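PDB 2I6H: hypothetical protein Atu0120 from Agrobacterium tumefaciens, which is of unknown function, an all-helical bacterial protein of the DUF924 family, here crystallised with calcium ions. Local coordinates for residues A28-D33 and D74-G79; V35-K40 and D59-A64. All coordinates share one frame; numbering follows the deposited sequence. Where two conformers were deposited one is given.

Contact 1: A28-D33 and D74-G79; sequences AALAAD and DGWLEG. With CA (calcium ion), chain C.
The carbonyl oxygen of Trp-76, the residue whose ring meets helix 29-41, is gripped three times: by Gly-79 N (3.2 Å) and by the hydroxyls of Ser-82 and Ser-83. The grip belongs to a short 3-10 turn, residues 76-78, that runs into the N-cap Gly-79 of helix 80-97, and it ties this turn to the first turn of that helix. The chi1 of Trp-76, -70°, sets CG opposite the carbonyl carbon and sends the indole across to the first turn of helix 29-41. There Ala-31 lies on one face: its CB stands 3.5 Å from the centroid of the six-membered ring, only 2° off the normal, a nearly vertical CH-pi contact. Ala-31 CA comes to 3.6 Å from Trp-76 CH2 over that same ring. Leu-30 arrives differently, at the edge and close to the ring plane, with CG 4.0 Å from Trp-76 CH2. Ala-28, the N-cap of the helix, brings its CB obliquely to within 3.8 Å of Trp-76 NE1. That buried N-H is satisfied by the carbonyl oxygen of Met-23, which helps to hold the indole's rotation. Two residues on, Glu-78 takes no part in the packing; its extended chain carries the carboxylate to a calcium ion, bound by OE1 at 2.5 Å and OE2 at 2.4 Å.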
ATOM      1  N   ALA A  28      16.300 -25.892   8.520  1.00 11.32           N
ATOM      2  CA  ALA A  28      17.016 -25.131   9.561  1.00 12.12           C
ATOM      3  C   ALA A  28      16.064 -24.422  10.535  1.00 11.42           C
ATOM      4  O   ALA A  28      15.103 -23.733  10.110  1.00 13.04           O
ATOM      5  CB  ALA A  28      17.962 -24.097   8.913  1.00 11.83           C
ATOM      6  N   ALA A  29      16.365 -24.526  11.826  1.00 11.14           N
ATOM      7  CA  ALA A  29      15.669 -23.690  12.808  1.00 10.92           C
ATOM      8  C   ALA A  29      15.809 -22.209  12.485  1.00 12.18           C
ATOM      9  O   ALA A  29      14.851 -21.453  12.647  1.00 10.69           O
ATOM     10  CB  ALA A  29      16.186 -23.986  14.198  1.00 11.78           C
ATOM     11  N   LEU A  30      17.006 -21.795  12.044  1.00 10.65           N
ATOM     12  CA  LEU A  30      17.257 -20.384  11.754  1.00 10.40           C
ATOM     13  C   LEU A  30      16.268 -19.852  10.707  1.00 11.14           C
ATOM     14  O   LEU A  30      15.765 -18.730  10.848  1.00 10.42           O
ATOM     15  CB  LEU A  30      18.704 -20.204  11.277  1.00 10.59           C
ATOM     16  CG  LEU A  30      19.142 -18.740  10.992  1.00 10.02           C
ATOM     17  CD1 LEU A  30      19.098 -17.870  12.262  1.00 12.43           C
ATOM     18  CD2 LEU A  30      20.561 -18.807  10.432  1.00 14.06           C
ATOM     19  N   ALA A  31      16.020 -20.622   9.648  1.00  9.95           N
ATOM     20  CA  ALA A  31      15.076 -20.150   8.617  1.00 11.56           C
ATOM     21  C   ALA A  31      13.673 -19.951   9.220  1.00 12.07           C
ATOM     22  O   ALA A  31      13.003 -18.934   8.973  1.00 11.74           O
ATOM     23  CB  ALA A  31      15.036 -21.140   7.414  1.00 12.08           C
ATOM     24  N   ALA A  32      13.246 -20.909  10.028  1.00 11.46           N
ATOM     25  CA  ALA A  32      11.929 -20.826  10.675  1.00 11.86           C
ATOM     26  C   ALA A  32      11.881 -19.643  11.653  1.00 12.65           C
ATOM     27  O   ALA A  32      10.858 -18.956  11.766  1.00 12.31           O
ATOM     28  CB  ALA A  32      11.595 -22.134  11.391  1.00 12.83           C
ATOM     29  N   ASP A  33      12.966 -19.445  12.388  1.00 12.19           N
ATOM     30  CA  ASP A  33      13.085 -18.266  13.283  1.00 13.07           C
ATOM     31  C   ASP A  33      12.900 -16.962  12.532  1.00 11.83           C
ATOM     32  O   ASP A  33      12.268 -16.045  13.062  1.00 11.41           O
ATOM     33  CB  ASP A  33      14.454 -18.220  14.005  1.00 13.12           C
ATOM     34  CG  ASP A  33      14.629 -19.326  15.052  1.00 16.91           C
ATOM     35  OD1 ASP A  33      13.638 -20.000  15.398  1.00 17.38           O
ATOM     36  OD2 ASP A  33      15.789 -19.499  15.528  1.00 20.62           O
ATOM     37  N   ASP A  74      22.170 -21.673   0.313  1.00 10.43           N
ATOM     38  CA  ASP A  74      21.478 -21.946  -0.946  1.00 10.89           C
ATOM     39  C   ASP A  74      20.499 -23.099  -0.796  1.00 10.45           C
ATOM     40  O   ASP A  74      19.532 -23.179  -1.537  1.00 11.53           O
ATOM     41  CB  ASP A  74      22.441 -22.304  -2.106  1.00 10.99           C
ATOM     42  CG  ASP A  74      23.319 -21.112  -2.572  1.00 12.12           C
ATOM     43  OD1 ASP A  74      23.478 -20.106  -1.854  1.00 11.82           O
ATOM     44  OD2 ASP A  74      23.886 -21.220  -3.693  1.00 14.83           O
ATOM     45  N   GLY A  75      20.801 -24.004   0.126  1.00 10.33           N
ATOM     46  CA  GLY A  75      19.936 -25.134   0.439  1.00  9.81           C
ATOM     47  C   GLY A  75      18.532 -24.722   0.866  1.00  9.06           C
ATOM     48  O   GLY A  75      17.599 -25.533   0.804  1.00  8.68           O
ATOM     49  N   TRP A  76      18.375 -23.475   1.318  1.00  8.50           N
ATOM     50  CA  TRP A  76      17.045 -22.975   1.722  1.00  9.82           C
ATOM     51  C   TRP A  76      16.084 -22.867   0.541  1.00 10.05           C
ATOM     52  O   TRP A  76      14.862 -22.767   0.717  1.00 10.68           O
ATOM     53  CB  TRP A  76      17.168 -21.620   2.455  1.00  9.13           C
ATOM     54  CG  TRP A  76      17.799 -21.737   3.815  1.00  9.24           C
ATOM     55  CD1 TRP A  76      18.481 -22.828   4.336  1.00  8.60           C
ATOM     56  CD2 TRP A  76      17.833 -20.725   4.824  1.00  9.33           C
ATOM     57  NE1 TRP A  76      18.948 -22.532   5.618  1.00 10.46           N
ATOM     58  CE2 TRP A  76      18.554 -21.253   5.943  1.00 10.09           C
ATOM     59  CE3 TRP A  76      17.332 -19.420   4.901  1.00 11.72           C
ATOM     60  CZ2 TRP A  76      18.775 -20.510   7.111  1.00 11.51           C
ATOM     61  CZ3 TRP A  76      17.556 -18.680   6.095  1.00  9.44           C
ATOM     62  CH2 TRP A  76      18.261 -19.240   7.174  1.00  9.27           C
ATOM     63  N   LEU A  77      16.634 -22.875  -0.674  1.00 10.90           N
ATOM     64  CA  LEU A  77      15.766 -22.901  -1.861  1.00  9.23           C
ATOM     65  C   LEU A  77      14.879 -24.165  -1.892  1.00 10.43           C
ATOM     66  O   LEU A  77      13.877 -24.205  -2.608  1.00 10.37           O
ATOM     67  CB  LEU A  77      16.597 -22.794  -3.148  1.00  9.67           C
ATOM     68  CG  LEU A  77      17.177 -21.381  -3.411  1.00 12.59           C
ATOM     69  CD1 LEU A  77      18.208 -21.464  -4.553  1.00 13.31           C
ATOM     70  CD2 LEU A  77      16.044 -20.317  -3.703  1.00 15.95           C
ATOM     71  N   GLU A  78      15.252 -25.193  -1.123  1.00 10.29           N
ATOM     72  CA  GLU A  78      14.446 -26.428  -1.119  1.00 11.49           C
ATOM     73  C   GLU A  78      13.028 -26.253  -0.511  1.00 11.10           C
ATOM     74  O   GLU A  78      12.093 -27.008  -0.875  1.00 11.71           O
ATOM     75  CB  GLU A  78      15.222 -27.544  -0.403  1.00 10.35           C
ATOM     76  CG  GLU A  78      14.468 -28.844  -0.410  1.00 13.56           C
ATOM     77  CD  GLU A  78      15.246 -30.017   0.229  1.00 13.52           C
ATOM     78  OE1 GLU A  78      16.455 -29.922   0.509  1.00 11.72           O
ATOM     79  OE2 GLU A  78      14.593 -31.066   0.448  1.00 12.53           O
ATOM     80  N   GLY A  79      12.870 -25.293   0.415  1.00 10.60           N
ATOM     81  CA  GLY A  79      11.605 -25.108   1.170  1.00 10.46           C
ATOM     82  C   GLY A  79      10.949 -23.768   0.838  1.00 11.16           C
ATOM     83  O   GLY A  79      11.647 -22.792   0.543  1.00  9.83           O
TER
HETATM   84 CA    CA C 501      16.427 -32.236   1.544  1.00 15.96          CA
HETATM   85  O   HOH W   1      15.792 -30.989   3.597  1.00 19.57           O

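Contact 2: V35-K40 and D59-A64; sequences VDFWKK and DRFRDA
Phe-61 drives the edge of its ring into the face of Phe-37. The planes stand at 85° and the centroids are 5.4 Å apart, a T-shaped pair with Phe-37 offering the face. The leading atom is Phe-61 CE2, which comes to 3.6 Å from Phe-37 CG and packs as closely against Phe-37 CB, so the edge bears on the root of the other side chain rather than on the middle of its ring. Phe-37 gets there with chi1 at 166°, CG opposite its own backbone N, which carries the ring over toward helix 51-69. Arg-60 CB already lies over the centre of one face of Phe-61, and bends at chi2 and chi3 then bring the guanidinium round with one face toward Phe-61 CZ. The guanidinium is almost perpendicular to the Phe-37 ring, with NH1 4.2 Å from Phe-37 CD1, a loose and oblique touch at the solvent side. His-56 and Phe-57, one turn earlier on helix 51-69, also meet the Phe-37 ring, and Phe-61 rests on Ile-34. Both phenylalanines are buried, and with His-56 and Phe-57 they form an aromatic cluster between helices 29-41 and 51-69 of an all-helical fold.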
ATOM      1  N   VAL A  35      11.340 -16.387   9.684  1.00 10.42           N
ATOM      2  CA  VAL A  35       9.957 -16.274   9.231  1.00 11.64           C
ATOM      3  C   VAL A  35       9.032 -15.956  10.419  1.00 12.38           C
ATOM      4  O   VAL A  35       8.193 -15.038  10.330  1.00 12.99           O
ATOM      5  CB  VAL A  35       9.500 -17.529   8.435  1.00 11.82           C
ATOM      6  CG1 VAL A  35       7.973 -17.422   8.101  1.00 15.73           C
ATOM      7  CG2 VAL A  35      10.339 -17.655   7.110  1.00 11.35           C
ATOM      8  N   ASP A  36       9.219 -16.670  11.531  1.00 11.72           N
ATOM      9  CA  ASP A  36       8.450 -16.395  12.777  1.00 12.03           C
ATOM     10  C   ASP A  36       8.594 -14.924  13.229  1.00 11.59           C
ATOM     11  O   ASP A  36       7.631 -14.266  13.601  1.00 10.84           O
ATOM     12  CB  ASP A  36       8.939 -17.310  13.895  1.00 12.58           C
ATOM     13  CG  ASP A  36       8.374 -18.708  13.801  1.00 17.98           C
ATOM     14  OD1 ASP A  36       7.506 -18.949  12.928  1.00 22.39           O
ATOM     15  OD2 ASP A  36       8.805 -19.552  14.608  1.00 21.92           O
ATOM     16  N   PHE A  37       9.830 -14.444  13.246  1.00 11.00           N
ATOM     17  CA  PHE A  37      10.115 -13.042  13.576  1.00 10.28           C
ATOM     18  C   PHE A  37       9.328 -12.075  12.645  1.00 10.82           C
ATOM     19  O   PHE A  37       8.722 -11.104  13.101  1.00 10.03           O
ATOM     20  CB  PHE A  37      11.623 -12.812  13.431  1.00 10.71           C
ATOM     21  CG  PHE A  37      12.031 -11.345  13.410  1.00  8.31           C
ATOM     22  CD1 PHE A  37      12.336 -10.660  14.588  1.00 11.22           C
ATOM     23  CD2 PHE A  37      12.150 -10.661  12.196  1.00  9.45           C
ATOM     24  CE1 PHE A  37      12.726  -9.300  14.544  1.00 12.37           C
ATOM     25  CE2 PHE A  37      12.531  -9.294  12.156  1.00 11.42           C
ATOM     26  CZ  PHE A  37      12.817  -8.633  13.323  1.00 10.92           C
ATOM     27  N   TRP A  38       9.381 -12.347  11.345  1.00  9.98           N
ATOM     28  CA  TRP A  38       8.683 -11.505  10.354  1.00 10.92           C
ATOM     29  C   TRP A  38       7.157 -11.515  10.595  1.00 10.95           C
ATOM     30  O   TRP A  38       6.492 -10.432  10.585  1.00 11.60           O
ATOM     31  CB  TRP A  38       9.024 -11.979   8.956  1.00 11.30           C
ATOM     32  CG  TRP A  38       8.805 -10.887   7.856  1.00 11.39           C
ATOM     33  CD1 TRP A  38       7.847 -10.883   6.881  1.00 12.27           C
ATOM     34  CD2 TRP A  38       9.552  -9.678   7.687  1.00 11.95           C
ATOM     35  NE1 TRP A  38       7.951  -9.753   6.101  1.00 10.83           N
ATOM     36  CE2 TRP A  38       8.998  -8.999   6.562  1.00 11.60           C
ATOM     37  CE3 TRP A  38      10.649  -9.106   8.363  1.00 11.88           C
ATOM     38  CZ2 TRP A  38       9.482  -7.767   6.113  1.00 12.39           C
ATOM     39  CZ3 TRP A  38      11.152  -7.884   7.898  1.00 13.86           C
ATOM     40  CH2 TRP A  38      10.569  -7.233   6.779  1.00 13.05           C
ATOM     41  N   LYS A  39       6.594 -12.708  10.783  1.00 11.15           N
ATOM     42  CA  LYS A  39       5.138 -12.831  10.982  1.00 11.32           C
ATOM     43  C   LYS A  39       4.707 -12.086  12.251  1.00 11.89           C
ATOM     44  O   LYS A  39       3.718 -11.336  12.265  1.00 10.80           O
ATOM     45  CB  LYS A  39       4.745 -14.308  11.031  1.00 11.62           C
ATOM     46  CG  LYS A  39       4.870 -15.038   9.646  1.00 12.03           C
ATOM     47  CD  LYS A  39       4.407 -16.505   9.869  1.00 13.09           C
ATOM     48  CE  LYS A  39       4.511 -17.376   8.650  1.00 17.49           C
ATOM     49  NZ  LYS A  39       4.295 -18.882   8.934  1.00 18.88           N
ATOM     50  N   LYS A  40       5.504 -12.234  13.305  1.00 11.66           N
ATOM     51  CA  LYS A  40       5.193 -11.584  14.594  1.00 12.62           C
ATOM     52  C   LYS A  40       5.228 -10.065  14.471  1.00 13.15           C
ATOM     53  O   LYS A  40       4.317  -9.382  14.984  1.00 13.43           O
ATOM     54  CB  LYS A  40       6.153 -12.060  15.664  1.00 11.94           C
ATOM     55  CG  LYS A  40       5.745 -11.640  17.082  1.00 14.87           C
ATOM     56  CD  LYS A  40       6.716 -12.283  18.090  1.00 18.37           C
ATOM     57  CE  LYS A  40       6.219 -12.125  19.514  1.00 19.81           C
ATOM     58  NZ  LYS A  40       6.196 -10.709  19.947  1.00 20.69           N
ATOM     59  N   ASP A  59      19.994  -7.027  15.315  1.00 12.82           N
ATOM     60  CA  ASP A  59      20.425  -7.814  16.469  0.60 13.53           C
ATOM     61  C   ASP A  59      20.206  -9.314  16.250  1.00 13.05           C
ATOM     62  O   ASP A  59      21.093 -10.129  16.559  1.00 14.05           O
ATOM     63  CB  ASP A  59      19.722  -7.334  17.747  0.60 13.48           C
ATOM     64  CG  ASP A  59      20.166  -8.095  19.003  0.60 16.74           C
ATOM     65  OD1 ASP A  59      21.375  -8.333  19.196  0.60 20.51           O
ATOM     66  OD2 ASP A  59      19.289  -8.427  19.833  0.60 21.52           O
ATOM     67  N   ARG A  60      19.046  -9.681  15.724  1.00 12.47           N
ATOM     68  CA  ARG A  60      18.701 -11.096  15.482  1.00 11.58           C
ATOM     69  C   ARG A  60      19.514 -11.713  14.317  1.00 11.94           C
ATOM     70  O   ARG A  60      20.072 -12.811  14.467  1.00 10.90           O
ATOM     71  CB  ARG A  60      17.196 -11.248  15.184  1.00 12.45           C
ATOM     72  CG  ARG A  60      16.251 -10.983  16.388  1.00 14.91           C
ATOM     73  CD  ARG A  60      16.250 -12.049  17.478  1.00 17.57           C
ATOM     74  NE  ARG A  60      16.175 -13.437  17.028  1.00 19.28           N
ATOM     75  CZ  ARG A  60      15.069 -14.163  16.841  1.00 17.66           C
ATOM     76  NH1 ARG A  60      13.852 -13.658  17.032  1.00 16.84           N
ATOM     77  NH2 ARG A  60      15.189 -15.438  16.461  1.00 17.90           N
ATOM     78  N   PHE A  61      19.529 -11.030  13.175  1.00 10.94           N
ATOM     79  CA  PHE A  61      19.803 -11.701  11.899  1.00 10.63           C
ATOM     80  C   PHE A  61      20.943 -11.146  11.055  1.00 10.96           C
ATOM     81  O   PHE A  61      21.094 -11.542   9.897  1.00 10.83           O
ATOM     82  CB  PHE A  61      18.494 -11.901  11.097  1.00 10.78           C
ATOM     83  CG  PHE A  61      17.455 -12.696  11.846  1.00 12.76           C
ATOM     84  CD1 PHE A  61      17.784 -13.951  12.404  1.00 12.38           C
ATOM     85  CD2 PHE A  61      16.157 -12.194  12.011  1.00 11.25           C
ATOM     86  CE1 PHE A  61      16.834 -14.703  13.143  1.00 14.02           C
ATOM     87  CE2 PHE A  61      15.190 -12.915  12.717  1.00 13.25           C
ATOM     88  CZ  PHE A  61      15.526 -14.185  13.293  1.00 13.94           C
ATOM     89  N   ARG A  62      21.762 -10.243  11.629  1.00 10.54           N
ATOM     90  CA  ARG A  62      22.949  -9.791  10.877  1.00 10.72           C
ATOM     91  C   ARG A  62      23.790 -10.984  10.404  1.00  8.99           C
ATOM     92  O   ARG A  62      24.158 -11.047   9.238  1.00  9.85           O
ATOM     93  CB  ARG A  62      23.821  -8.802  11.677  1.00  9.73           C
ATOM     94  CG  ARG A  62      25.071  -8.375  10.918  1.00 11.75           C
ATOM     95  CD  ARG A  62      26.269  -9.235  11.341  1.00 13.18           C
ATOM     96  NE  ARG A  62      27.484  -8.838  10.608  1.00 17.07           N
ATOM     97  CZ  ARG A  62      28.405  -9.679  10.146  1.00 16.33           C
ATOM     98  NH1 ARG A  62      29.438  -9.192   9.454  1.00 16.84           N
ATOM     99  NH2 ARG A  62      28.324 -10.999  10.378  1.00 15.65           N
ATOM    100  N   ASP A  63      24.098 -11.928  11.301  1.00 10.33           N
ATOM    101  CA  ASP A  63      24.954 -13.074  10.911  1.00 10.81           C
ATOM    102  C   ASP A  63      24.321 -13.895   9.791  1.00 11.27           C
ATOM    103  O   ASP A  63      25.015 -14.323   8.861  1.00 11.57           O
ATOM    104  CB  ASP A  63      25.285 -13.963  12.123  1.00 11.78           C
ATOM    105  CG  ASP A  63      26.292 -13.321  13.045  1.00 16.16           C
ATOM    106  OD1 ASP A  63      26.936 -12.303  12.647  1.00 14.29           O
ATOM    107  OD2 ASP A  63      26.429 -13.812  14.188  1.00 20.47           O
ATOM    108  N   ALA A  64      23.005 -14.108   9.908  1.00 11.06           N
ATOM    109  CA  ALA A  64      22.249 -14.832   8.895  1.00 10.51           C
ATOM    110  C   ALA A  64      22.346 -14.127   7.539  1.00 10.20           C
ATOM    111  O   ALA A  64      22.528 -14.809   6.498  1.00  8.61           O
ATOM    112  CB  ALA A  64      20.808 -14.999   9.326  1.00 10.23           C
TER

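Overall arrangement
Contacts 1 and 2 share helix 29-41: its first turn meets the 74-79 turn, and its later part meets helix 51-69. Their centres lie 12 Å apart on the same side of the chain's centre. Along the chain, contact 2 is nested within the loop that contact 1 closes, so helix 51-69 packs on helix 29-41 before the chain returns through residues 74-79 into helix 80-97. The two contacts also touch. Leu-30 CD1 lies 4.0 Å from Phe-61 CE1, and Leu-30 CD2 is equally near Ala-64 CB, so Leu-30 touches both the indole and Phe-61. Helix 29-41 thus packs at its first turn against the 74-79 turn and further on against helix 51-69.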